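Local coordinates for alkylhydroperoxidase AhpD core: uncharacterized peroxidase-related protein (Ralstonia eutropha, PDB 2PRR) that is of unknown function but probably acts as a peroxidase-like oxidoreductase of the AhpD-like carboxymuconolactone decarboxylase family, at residues M76-T81 and V92-I97; L43-R48 and R53-Y58; A131-V134 and E140-E143; H7-Y12 and V38-L43. All blocks are in the same frame, centred on the assembly; numbering follows the deposited sequence.

Contact 1 of 4, residues M76-T81 and V92-I97; sequences MIVVAT and VAHGAI
The imidazole of His-94 is the flat group of this interface, and Val-78 CG1 comes to it obliquely, 3.6 Å from His-94 CG and equally close to CD2. Phe-169 of helix 156-179 adds an edge-to-face ring contact and also touches Val-78. At the rim of the ring the two nitrogens have separate tasks: ND1 is hydrogen-bonded to Glu-75 OE1, and NE2 bonds to O4 of a bound di(hydroxyethyl)ether, probably left by the crystallisation liquor. The first torsion of His-94 (chi1 -62°) sets CG beside its own backbone N, carrying the ring across Val-78 and leaving the backbone to Val-79. There Val-79 CG2 presses on the peptide that follows the histidine, 3.3 Å from His-94 O and 3.7 Å from Gly-95 N. His-94 follows a Cys-X-X-Cys pair by three intervening residues, the signature of AhpD-like proteins, so the pocket around its ring is probably the active-site region. The two segments run nearly antiparallel, with axes 8.7 Å apart at a crossing angle of -148°. Helices 122-137 and 156-179 pack on Ile-77 of helix 71-84, while helix 185-189 lies against Val-92, Ala-93 and Ala-96 of helix 88-102.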
loop_
_atom_site.group_PDB
_atom_site.type_symbol
_atom_site.label_atom_id
_atom_site.label_comp_id
_atom_site.label_asym_id
_atom_site.label_seq_id
_atom_site.Cartn_x
_atom_site.Cartn_y
_atom_site.Cartn_z
HETATM N N MSE D 76 -6.427 24.244 8.495
HETATM C CA MSE D 76 -5.813 23.085 9.106
HETATM C C MSE D 76 -6.161 21.851 8.271
HETATM O O MSE D 76 -5.298 21.028 7.967
HETATM C CB MSE D 76 -6.303 22.982 10.554
HETATM C CG MSE D 76 -5.429 22.228 11.507
HETATM SE SE MSE D 76 -6.131 22.343 13.256
HETATM C CE MSE D 76 -6.269 24.412 13.566
ATOM N N ILE D 77 -7.419 21.758 7.849
ATOM C CA ILE D 77 -7.858 20.667 6.985
ATOM C C ILE D 77 -7.059 20.654 5.672
ATOM O O ILE D 77 -6.649 19.590 5.180
ATOM C CB ILE D 77 -9.371 20.732 6.699
ATOM C CG1 ILE D 77 -10.160 20.591 8.013
ATOM C CG2 ILE D 77 -9.787 19.591 5.704
ATOM C CD1 ILE D 77 -11.662 20.737 7.920
ATOM N N VAL D 78 -6.808 21.827 5.117
ATOM C CA VAL D 78 -6.069 21.910 3.863
ATOM C C VAL D 78 -4.645 21.443 4.019
ATOM O O VAL D 78 -4.095 20.735 3.133
ATOM C CB VAL D 78 -5.994 23.346 3.306
ATOM C CG1 VAL D 78 -5.212 23.343 1.972
ATOM C CG2 VAL D 78 -7.388 23.924 3.150
ATOM N N VAL D 79 -4.042 21.811 5.139
ATOM C CA VAL D 79 -2.658 21.469 5.340
ATOM C C VAL D 79 -2.453 19.926 5.500
ATOM O O VAL D 79 -1.502 19.405 4.932
ATOM C CB VAL D 79 -2.012 22.270 6.501
ATOM C CG1 VAL D 79 -0.572 21.911 6.647
ATOM C CG2 VAL D 79 -2.119 23.819 6.254
ATOM N N ALA D 80 -3.323 19.242 6.244
ATOM C CA ALA D 80 -3.145 17.794 6.479
ATOM C C ALA D 80 -3.417 16.972 5.243
ATOM O O ALA D 80 -2.734 15.989 4.987
ATOM C CB ALA D 80 -4.002 17.306 7.649
ATOM N N THR D 81 -4.436 17.368 4.487
ATOM C CA THR D 81 -4.843 16.667 3.274
ATOM C C THR D 81 -3.843 16.880 2.146
ATOM O O THR D 81 -3.483 15.917 1.432
ATOM C CB THR D 81 -6.296 17.020 2.888
ATOM O OG1 THR D 81 -6.477 18.450 2.692
ATOM C CG2 THR D 81 -7.229 16.515 3.989
ATOM N N VAL D 92 2.586 24.650 1.757
ATOM C CA VAL D 92 3.350 25.836 2.067
ATOM C C VAL D 92 2.468 27.095 2.151
ATOM O O VAL D 92 2.578 27.852 3.090
ATOM C CB VAL D 92 4.526 26.018 1.057
ATOM C CG1 VAL D 92 5.217 27.370 1.240
ATOM C CG2 VAL D 92 5.556 24.851 1.225
ATOM N N ALA D 93 1.589 27.269 1.181
ATOM C CA ALA D 93 0.691 28.423 1.110
ATOM C C ALA D 93 -0.298 28.438 2.267
ATOM O O ALA D 93 -0.433 29.433 2.953
ATOM C CB ALA D 93 -0.045 28.409 -0.222
ATOM N N HIS D 94 -0.972 27.318 2.493
ATOM C CA HIS D 94 -1.942 27.207 3.568
ATOM C C HIS D 94 -1.371 26.984 4.950
ATOM O O HIS D 94 -2.096 27.061 5.930
ATOM C CB HIS D 94 -3.042 26.200 3.185
ATOM C CG HIS D 94 -3.791 26.659 1.992
ATOM N ND1 HIS D 94 -4.705 27.689 2.057
ATOM C CD2 HIS D 94 -3.647 26.366 0.681
ATOM C CE1 HIS D 94 -5.141 27.960 0.842
ATOM N NE2 HIS D 94 -4.517 27.171 -0.010
ATOM N N GLY D 95 -0.086 26.675 5.046
ATOM C CA GLY D 95 0.550 26.596 6.348
ATOM C C GLY D 95 0.714 28.025 6.842
ATOM O O GLY D 95 0.506 28.318 8.003
ATOM N N ALA D 96 1.099 28.906 5.941
ATOM C CA ALA D 96 1.296 30.322 6.259
ATOM C C ALA D 96 0.018 30.925 6.786
ATOM O O ALA D 96 0.005 31.556 7.819
ATOM C CB ALA D 96 1.761 31.076 5.032
ATOM N N ILE D 97 -1.068 30.652 6.092
ATOM C CA ILE D 97 -2.386 31.167 6.424
ATOM C C ILE D 97 -2.893 30.548 7.724
ATOM O O ILE D 97 -3.513 31.227 8.517
ATOM C CB ILE D 97 -3.359 30.909 5.271
ATOM C CG1 ILE D 97 -2.837 31.563 3.975
ATOM C CG2 ILE D 97 -4.737 31.463 5.606
ATOM C CD1 ILE D 97 -3.441 31.003 2.711
#

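Contact 2 of 4, residues L43-R48 and R53-Y58; sequences LTLAHR and RAFFAY
Leu-45 reaches Phe-55 and Phe-56 from the last part of helix 40-45, in which Thr-44, one residue earlier, turns its hydroxyl back to Asn-40 O in a hydrogen bond within the helix. At Leu-45 itself a single methyl does the touching. CD1 stands over the centre of the Phe-55 ring, 3.7 Å from its centroid and 10° off the ring normal, a CH-pi contact in which the two side chains meet at about a right angle. With CG anti to the backbone N (chi1 -176°) the Phe-55 ring is swung toward Leu-45, and chi2 near -88° sets its plane. The same methyl grazes Phe-56 obliquely, with Leu-45 CD1 4.4 Å from Phe-56 CE2, and the two rings fit together as well: Phe-55 CD1 sits 3.8 Å above the centre of the Phe-56 ring. Past Leu-45 the chain makes a type I beta turn, closed by Arg-48 N to Leu-45 O at 3.0 Å, and this tight turn joins the consecutive helices 40-45 and 49-63 of the all-helical fold. Next come His-47 and Arg-48, both directed to a neighbouring subunit. His-47 NE2 is hydrogen-bonded to Glu-157 of that subunit. Arg-48, the N-cap residue of helix 49-63, makes salt bridges to Glu-157 and Asp-161 there.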
loop_
_atom_site.group_PDB
_atom_site.type_symbol
_atom_site.label_atom_id
_atom_site.label_comp_id
_atom_site.label_asym_id
_atom_site.label_seq_id
_atom_site.Cartn_x
_atom_site.Cartn_y
_atom_site.Cartn_z
ATOM N N LEU D 43 -2.265 33.516 -10.793
ATOM C CA LEU D 43 -1.596 33.769 -12.044
ATOM C C LEU D 43 -1.464 32.527 -12.891
ATOM O O LEU D 43 -1.571 32.603 -14.110
ATOM C CB LEU D 43 -0.218 34.352 -11.761
ATOM C CG LEU D 43 -0.258 35.704 -11.034
ATOM C CD1 LEU D 43 1.086 35.974 -10.368
ATOM C CD2 LEU D 43 -0.676 36.827 -11.996
ATOM N N THR D 44 -1.228 31.384 -12.258
ATOM C CA THR D 44 -1.061 30.133 -13.008
ATOM C C THR D 44 -2.375 29.622 -13.571
ATOM O O THR D 44 -2.429 29.168 -14.723
ATOM C CB THR D 44 -0.362 29.027 -12.155
ATOM O OG1 THR D 44 -1.091 28.802 -10.939
ATOM C CG2 THR D 44 1.050 29.448 -11.818
ATOM N N LEU D 45 -3.436 29.692 -12.765
ATOM C CA LEU D 45 -4.771 29.264 -13.227
ATOM C C LEU D 45 -5.391 30.251 -14.220
ATOM O O LEU D 45 -6.265 29.871 -14.989
ATOM C CB LEU D 45 -5.727 28.992 -12.060
ATOM C CG LEU D 45 -5.379 27.810 -11.138
ATOM C CD1 LEU D 45 -6.428 27.728 -10.068
ATOM C CD2 LEU D 45 -5.231 26.407 -11.850
ATOM N N ALA D 46 -4.910 31.500 -14.237
ATOM C CA ALA D 46 -5.393 32.516 -15.195
ATOM C C ALA D 46 -5.115 32.128 -16.673
ATOM O O ALA D 46 -5.609 32.792 -17.579
ATOM C CB ALA D 46 -4.803 33.891 -14.864
ATOM N N HIS D 47 -4.292 31.088 -16.890
ATOM C CA HIS D 47 -4.048 30.477 -18.203
ATOM C C HIS D 47 -5.348 29.881 -18.779
ATOM O O HIS D 47 -5.517 29.817 -19.987
ATOM C CB HIS D 47 -2.971 29.371 -18.063
ATOM C CG HIS D 47 -2.726 28.572 -19.310
ATOM N ND1 HIS D 47 -2.093 29.091 -20.422
ATOM C CD2 HIS D 47 -2.991 27.275 -19.601
ATOM C CE1 HIS D 47 -2.012 28.159 -21.356
ATOM N NE2 HIS D 47 -2.543 27.043 -20.881
ATOM N N ARG D 48 -6.245 29.411 -17.913
ATOM C CA ARG D 48 -7.550 28.903 -18.327
ATOM C C ARG D 48 -8.635 29.675 -17.558
ATOM O O ARG D 48 -9.170 29.137 -16.587
ATOM C CB ARG D 48 -7.664 27.413 -18.029
ATOM C CG ARG D 48 -6.665 26.523 -18.776
ATOM C CD ARG D 48 -6.831 26.588 -20.279
ATOM N NE ARG D 48 -6.146 25.486 -20.933
ATOM C CZ ARG D 48 -6.653 24.255 -21.048
ATOM N NH1 ARG D 48 -7.836 23.971 -20.527
ATOM N NH2 ARG D 48 -5.978 23.291 -21.686
ATOM N N ARG D 53 -12.351 31.104 -12.908
ATOM C CA ARG D 53 -13.580 31.652 -12.318
ATOM C C ARG D 53 -14.304 30.607 -11.483
ATOM O O ARG D 53 -14.791 30.895 -10.383
ATOM C CB ARG D 53 -14.516 32.228 -13.394
ATOM C CG ARG D 53 -13.969 33.469 -14.109
ATOM C CD ARG D 53 -14.955 34.042 -15.118
ATOM N NE ARG D 53 -14.349 35.070 -15.990
ATOM C CZ ARG D 53 -13.981 34.886 -17.260
ATOM N NH1 ARG D 53 -14.096 33.702 -17.868
ATOM N NH2 ARG D 53 -13.453 35.903 -17.924
ATOM N N ALA D 54 -14.367 29.388 -12.006
ATOM C CA ALA D 54 -15.063 28.307 -11.325
ATOM C C ALA D 54 -14.312 27.829 -10.068
ATOM O O ALA D 54 -14.928 27.395 -9.085
ATOM C CB ALA D 54 -15.300 27.151 -12.299
ATOM N N PHE D 55 -12.988 27.893 -10.110
ATOM C CA PHE D 55 -12.146 27.491 -8.984
ATOM C C PHE D 55 -12.359 28.455 -7.829
ATOM O O PHE D 55 -12.712 28.050 -6.719
ATOM C CB PHE D 55 -10.663 27.509 -9.420
ATOM C CG PHE D 55 -9.681 27.012 -8.374
ATOM C CD1 PHE D 55 -9.135 27.874 -7.441
ATOM C CD2 PHE D 55 -9.277 25.680 -8.361
ATOM C CE1 PHE D 55 -8.242 27.426 -6.505
ATOM C CE2 PHE D 55 -8.379 25.226 -7.436
ATOM C CZ PHE D 55 -7.855 26.091 -6.507
ATOM N N PHE D 56 -12.147 29.735 -8.086
ATOM C CA PHE D 56 -12.258 30.700 -7.004
ATOM C C PHE D 56 -13.651 30.846 -6.452
ATOM O O PHE D 56 -13.826 31.050 -5.270
ATOM C CB PHE D 56 -11.582 32.015 -7.360
ATOM C CG PHE D 56 -10.101 31.889 -7.404
ATOM C CD1 PHE D 56 -9.375 31.822 -6.226
ATOM C CD2 PHE D 56 -9.432 31.748 -8.600
ATOM C CE1 PHE D 56 -8.026 31.646 -6.259
ATOM C CE2 PHE D 56 -8.075 31.582 -8.631
ATOM C CZ PHE D 56 -7.374 31.534 -7.462
ATOM N N ALA D 57 -14.651 30.676 -7.289
ATOM C CA ALA D 57 -16.014 30.695 -6.801
ATOM C C ALA D 57 -16.272 29.519 -5.873
ATOM O O ALA D 57 -16.969 29.656 -4.869
ATOM C CB ALA D 57 -16.980 30.680 -7.959
ATOM N N TYR D 58 -15.714 28.348 -6.201
ATOM C CA TYR D 58 -15.894 27.186 -5.350
ATOM C C TYR D 58 -15.095 27.425 -4.088
ATOM O O TYR D 58 -15.573 27.158 -2.994
ATOM C CB TYR D 58 -15.408 25.894 -6.030
ATOM C CG TYR D 58 -16.226 24.673 -5.672
ATOM C CD1 TYR D 58 -16.638 24.435 -4.369
ATOM C CD2 TYR D 58 -16.568 23.740 -6.637
ATOM C CE1 TYR D 58 -17.399 23.322 -4.049
ATOM C CE2 TYR D 58 -17.341 22.598 -6.310
ATOM C CZ TYR D 58 -17.732 22.391 -5.016
ATOM O OH TYR D 58 -18.479 21.268 -4.664
#

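Contact 3 of 4, residues A131-V134 and E140-E143; sequences ALKV and EVNE
Lys-133 and Glu-140 supply the polar side of the contact. The ammonium NZ of Lys-133 donates to the backbone oxygen of Glu-140 at 2.9 Å, with a C=O...N angle of 112°. This donor stands well above the carbonyl plane, 65° out of it, and so does not follow a lone pair. The stronger partner of the same nitrogen is Asp-145 OD2, a salt bridge from helix 143-151, which leaves the ammonium group shared between a carboxylate and a main-chain carbonyl. The side-chain carboxylate of Glu-140 stays apart, with OE1 5.0 Å from Lys-133 NZ, and could add only a longer-range attraction. Capping follows the same residues into the next helix. Asn-142 is the N-cap of helix 143-151: its side chain caps a backbone N just beyond, while its own N donates to Asp-145 OD2, an exchange consistent with a capping box. Asp-145 therefore serves the lysine and the helix start at once. The contact thus spans the turn between two successive helices of this all-helical fold.

Apolar contacts accompany the polar ones. The lysine chain is extended from CG onward, with CG anti to the backbone N (chi1 -167°), which carries the outstretched chain out to the loop, so that its far end, CE and NZ, does the closest touching. Lys-133 CE comes 3.8 Å from Glu-140 CB, and Lys-133 CD 4.3 Å from Val-141 CG2. Val-134 CG2 touches the same Val-141 methyl loosely, at 4.5 Å. Across subunit boundaries, Thr-178 of a neighbouring subunit packs on both valines, and Arg-11 of that subunit forms a salt bridge with Glu-143.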
loop_
_atom_site.group_PDB
_atom_site.type_symbol
_atom_site.label_atom_id
_atom_site.label_comp_id
_atom_site.label_asym_id
_atom_site.label_seq_id
_atom_site.Cartn_x
_atom_site.Cartn_y
_atom_site.Cartn_z
ATOM N N ALA D 131 -11.356 14.122 7.768
ATOM C CA ALA D 131 -10.743 14.712 6.580
ATOM C C ALA D 131 -9.805 13.736 5.870
ATOM O O ALA D 131 -9.845 13.607 4.656
ATOM C CB ALA D 131 -9.969 15.930 6.971
ATOM N N LEU D 132 -8.935 13.075 6.623
ATOM C CA LEU D 132 -8.000 12.125 6.020
ATOM C C LEU D 132 -8.680 10.934 5.400
ATOM O O LEU D 132 -8.219 10.466 4.363
ATOM C CB LEU D 132 -6.893 11.699 6.990
ATOM C CG LEU D 132 -5.591 12.537 6.938
ATOM C CD1 LEU D 132 -4.945 12.440 5.567
ATOM C CD2 LEU D 132 -5.767 14.011 7.293
ATOM N N LYS D 133 -9.791 10.486 5.992
ATOM C CA LYS D 133 -10.586 9.371 5.446
ATOM C C LYS D 133 -11.285 9.752 4.127
ATOM O O LYS D 133 -11.341 8.963 3.172
ATOM C CB LYS D 133 -11.638 8.898 6.453
ATOM C CG LYS D 133 -12.239 7.553 6.038
ATOM C CD LYS D 133 -13.248 6.991 7.011
ATOM C CE LYS D 133 -13.467 5.469 6.673
ATOM N NZ LYS D 133 -14.563 4.791 7.454
ATOM N N VAL D 134 -11.848 10.959 4.095
ATOM C CA VAL D 134 -12.463 11.472 2.904
ATOM C C VAL D 134 -11.371 11.610 1.841
ATOM O O VAL D 134 -11.564 11.253 0.682
ATOM C CB VAL D 134 -13.067 12.888 3.146
ATOM C CG1 VAL D 134 -13.534 13.498 1.850
ATOM C CG2 VAL D 134 -14.190 12.851 4.163
ATOM N N GLU D 140 -15.180 4.462 1.928
ATOM C CA GLU D 140 -15.360 3.723 3.162
ATOM C C GLU D 140 -16.084 4.508 4.220
ATOM O O GLU D 140 -16.374 3.975 5.279
ATOM C CB GLU D 140 -14.009 3.224 3.694
ATOM C CG GLU D 140 -13.476 1.980 2.975
ATOM C CD GLU D 140 -12.129 1.502 3.521
ATOM O OE1 GLU D 140 -11.531 2.204 4.362
ATOM O OE2 GLU D 140 -11.645 0.428 3.099
ATOM N N VAL D 141 -16.399 5.768 3.935
ATOM C CA VAL D 141 -17.086 6.598 4.898
ATOM C C VAL D 141 -18.441 6.004 5.240
ATOM O O VAL D 141 -19.238 5.742 4.351
ATOM C CB VAL D 141 -17.298 8.017 4.370
ATOM C CG1 VAL D 141 -18.208 8.769 5.274
ATOM C CG2 VAL D 141 -15.973 8.729 4.235
ATOM N N ASN D 142 -18.696 5.836 6.536
ATOM C CA ASN D 142 -19.941 5.253 7.060
ATOM C C ASN D 142 -20.563 6.115 8.190
ATOM O O ASN D 142 -20.059 7.199 8.501
ATOM C CB ASN D 142 -19.654 3.831 7.543
ATOM C CG ASN D 142 -18.585 3.784 8.590
ATOM O OD1 ASN D 142 -18.269 4.770 9.235
ATOM N ND2 ASN D 142 -18.009 2.637 8.756
ATOM N N GLU D 143 -21.643 5.622 8.794
ATOM C CA GLU D 143 -22.337 6.363 9.864
ATOM C C GLU D 143 -21.524 6.543 11.149
ATOM O O GLU D 143 -21.693 7.548 11.865
ATOM C CB GLU D 143 -23.703 5.722 10.174
ATOM C CG GLU D 143 -24.691 5.831 9.006
ATOM C CD GLU D 143 -25.053 7.273 8.648
ATOM O OE1 GLU D 143 -25.414 8.049 9.571
ATOM O OE2 GLU D 143 -24.974 7.618 7.441
#

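Contact 4 of 4, residues H7-Y12 and V38-L43; sequences HPISRY and VPNVFL
The N-terminal segment, without regular secondary structure, approaches the start of helix 40-45 most closely at Ile-9 and Asn-40, whose CA atoms lie 6.9 Å apart. An ST turn follows directly on Ile-9: the hydroxyl oxygen of Ser-10 accepts from Tyr-12 N at 2.9 Å, with an N-H...O angle of 153°, and fixes the bend that carries the chain on to Arg-11 and Tyr-12. Those two residues serve the assembly, since Arg-11 NH2 makes a salt bridge with Asp-156 of a neighbouring subunit and Tyr-12 OH is hydrogen-bonded to the backbone oxygen of the same residue.

Within the chain, Ile-9 does the packing. Its CG1 lies between the backbone N and the carbonyl carbon (chi1 64°), and the two branches reach different parts of the Asn-40 amide. CG2 comes to 3.4 Å from Asn-40 ND2, while the other branch brings CD1 to 3.9 Å from Asn-40 OD1. The side chains cross at about a right angle, and the contact with the amide is van der Waals in kind. The amide is held elsewhere, for Asn-40 ND2 donates to Arg-182 O. Arg-182 also shares a backbone hydrogen bond with Ile-9, so one residue from the C-terminal part of the chain ties to both sides of the contact. One turn further along the helix, Ile-9 CD1 rests 4.4 Å from Leu-43 CB.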
loop_
_atom_site.group_PDB
_atom_site.type_symbol
_atom_site.label_atom_id
_atom_site.label_comp_id
_atom_site.label_asym_id
_atom_site.label_seq_id
_atom_site.Cartn_x
_atom_site.Cartn_y
_atom_site.Cartn_z
ATOM N N HIS D 7 12.510 31.717 -10.316
ATOM C CA HIS D 7 12.219 30.347 -10.749
ATOM C C HIS D 7 10.867 30.333 -11.464
ATOM O O HIS D 7 9.999 31.149 -11.151
ATOM C CB HIS D 7 12.086 29.411 -9.550
ATOM C CG HIS D 7 13.362 29.144 -8.826
ATOM N ND1 HIS D 7 14.146 28.040 -9.092
ATOM C CD2 HIS D 7 13.976 29.813 -7.825
ATOM C CE1 HIS D 7 15.198 28.051 -8.294
ATOM N NE2 HIS D 7 15.119 29.115 -7.516
ATOM N N PRO D 8 10.664 29.393 -12.401
ATOM C CA PRO D 8 9.353 29.317 -13.050
ATOM C C PRO D 8 8.264 28.950 -12.033
ATOM O O PRO D 8 8.557 28.245 -11.061
ATOM C CB PRO D 8 9.530 28.223 -14.107
ATOM C CG PRO D 8 10.760 27.497 -13.746
ATOM C CD PRO D 8 11.608 28.386 -12.910
ATOM N N ILE D 9 7.047 29.477 -12.211
ATOM C CA ILE D 9 5.941 29.187 -11.284
ATOM C C ILE D 9 4.967 28.124 -11.810
ATOM O O ILE D 9 4.110 27.649 -11.071
ATOM C CB ILE D 9 5.192 30.458 -10.867
ATOM C CG1 ILE D 9 4.487 31.135 -12.048
ATOM C CG2 ILE D 9 6.154 31.448 -10.263
ATOM C CD1 ILE D 9 3.696 32.402 -11.676
ATOM N N SER D 10 5.111 27.744 -13.076
ATOM C CA SER D 10 4.251 26.755 -13.714
ATOM C C SER D 10 5.022 26.153 -14.860
ATOM O O SER D 10 5.960 26.772 -15.327
ATOM C CB SER D 10 3.026 27.470 -14.261
ATOM O OG SER D 10 2.185 26.605 -14.995
ATOM N N ARG D 11 4.681 24.937 -15.299
ATOM C CA ARG D 11 5.286 24.388 -16.524
ATOM C C ARG D 11 4.505 24.940 -17.730
ATOM O O ARG D 11 4.915 24.757 -18.858
ATOM C CB ARG D 11 5.286 22.866 -16.573
ATOM C CG ARG D 11 3.954 22.291 -16.748
ATOM C CD ARG D 11 3.955 20.812 -16.991
ATOM N NE ARG D 11 4.768 20.363 -18.121
ATOM C CZ ARG D 11 4.501 20.598 -19.408
ATOM N NH1 ARG D 11 3.466 21.343 -19.803
ATOM N NH2 ARG D 11 5.321 20.108 -20.321
ATOM N N TYR D 12 3.365 25.594 -17.460
ATOM C CA TYR D 12 2.469 26.194 -18.466
ATOM C C TYR D 12 2.653 27.680 -18.533
ATOM O O TYR D 12 3.133 28.265 -17.576
ATOM C CB TYR D 12 0.985 25.905 -18.126
ATOM C CG TYR D 12 0.607 24.494 -18.441
ATOM C CD1 TYR D 12 0.835 23.478 -17.531
ATOM C CD2 TYR D 12 0.080 24.169 -19.677
ATOM C CE1 TYR D 12 0.521 22.165 -17.832
ATOM C CE2 TYR D 12 -0.243 22.854 -19.990
ATOM C CZ TYR D 12 -0.025 21.861 -19.062
ATOM O OH TYR D 12 -0.338 20.551 -19.378
ATOM N N VAL D 38 0.901 38.665 -5.354
ATOM C CA VAL D 38 -0.139 37.828 -5.891
ATOM C C VAL D 38 0.268 36.381 -5.731
ATOM O O VAL D 38 1.233 35.944 -6.364
ATOM C CB VAL D 38 -0.416 38.107 -7.383
ATOM C CG1 VAL D 38 -1.512 37.130 -7.905
ATOM C CG2 VAL D 38 -0.850 39.576 -7.587
ATOM N N PRO D 39 -0.442 35.646 -4.861
ATOM C CA PRO D 39 -0.194 34.217 -4.748
ATOM C C PRO D 39 -0.206 33.611 -6.131
ATOM O O PRO D 39 -1.029 33.967 -6.962
ATOM C CB PRO D 39 -1.373 33.727 -3.935
ATOM C CG PRO D 39 -1.694 34.894 -3.063
ATOM C CD PRO D 39 -1.460 36.095 -3.903
ATOM N N ASN D 40 0.701 32.683 -6.378
ATOM C CA ASN D 40 0.856 32.132 -7.719
ATOM C C ASN D 40 -0.309 31.319 -8.252
ATOM O O ASN D 40 -0.427 31.148 -9.457
ATOM C CB ASN D 40 2.202 31.394 -7.831
ATOM C CG ASN D 40 3.395 32.350 -7.715
ATOM O OD1 ASN D 40 3.285 33.564 -8.011
ATOM N ND2 ASN D 40 4.532 31.821 -7.260
ATOM N N VAL D 41 -1.201 30.866 -7.384
ATOM C CA VAL D 41 -2.357 30.071 -7.829
ATOM C C VAL D 41 -3.231 30.931 -8.776
ATOM O O VAL D 41 -3.775 30.411 -9.752
ATOM C CB VAL D 41 -3.205 29.535 -6.608
ATOM C CG1 VAL D 41 -3.837 30.700 -5.803
ATOM C CG2 VAL D 41 -4.296 28.517 -7.044
ATOM N N PHE D 42 -3.354 32.236 -8.495
ATOM C CA PHE D 42 -4.166 33.116 -9.341
ATOM C C PHE D 42 -3.568 33.295 -10.735
ATOM O O PHE D 42 -4.271 33.246 -11.730
ATOM C CB PHE D 42 -4.327 34.522 -8.720
ATOM C CG PHE D 42 -5.101 34.549 -7.429
ATOM C CD1 PHE D 42 -6.480 34.636 -7.432
ATOM C CD2 PHE D 42 -4.440 34.512 -6.199
ATOM C CE1 PHE D 42 -7.194 34.668 -6.219
ATOM C CE2 PHE D 42 -5.151 34.532 -4.993
ATOM C CZ PHE D 42 -6.522 34.611 -5.012
ATOM N N LEU D 43 -2.265 33.516 -10.793
ATOM C CA LEU D 43 -1.596 33.769 -12.044
ATOM C C LEU D 43 -1.464 32.527 -12.891
ATOM O O LEU D 43 -1.571 32.603 -14.110
ATOM C CB LEU D 43 -0.218 34.352 -11.761
ATOM C CG LEU D 43 -0.258 35.704 -11.034
ATOM C CD1 LEU D 43 1.086 35.974 -10.368
ATOM C CD2 LEU D 43 -0.676 36.827 -11.996
#

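From the N terminus, contact 4 comes first, closing a long loop that contains helix 22-35 and bringing the N-terminal segment onto helix 40-45. Contact 2 then closes the short turn from helix 40-45 into helix 49-63. The two share Leu-43, and their centres are 12 Å apart. Contact 1 closes the short connection between helices 71-84 and 88-102, near the centre of the chain, and contact 3 closes the turn after helix 122-137. All four lie in series, none nested or crossing. Contacts 1 and 3 touch where Ile-77 and Ala-80 meet Ala-131 and Leu-132, whereas contacts 3 and 4 occupy opposite sides of the chain's centre, both reaching a neighbouring subunit.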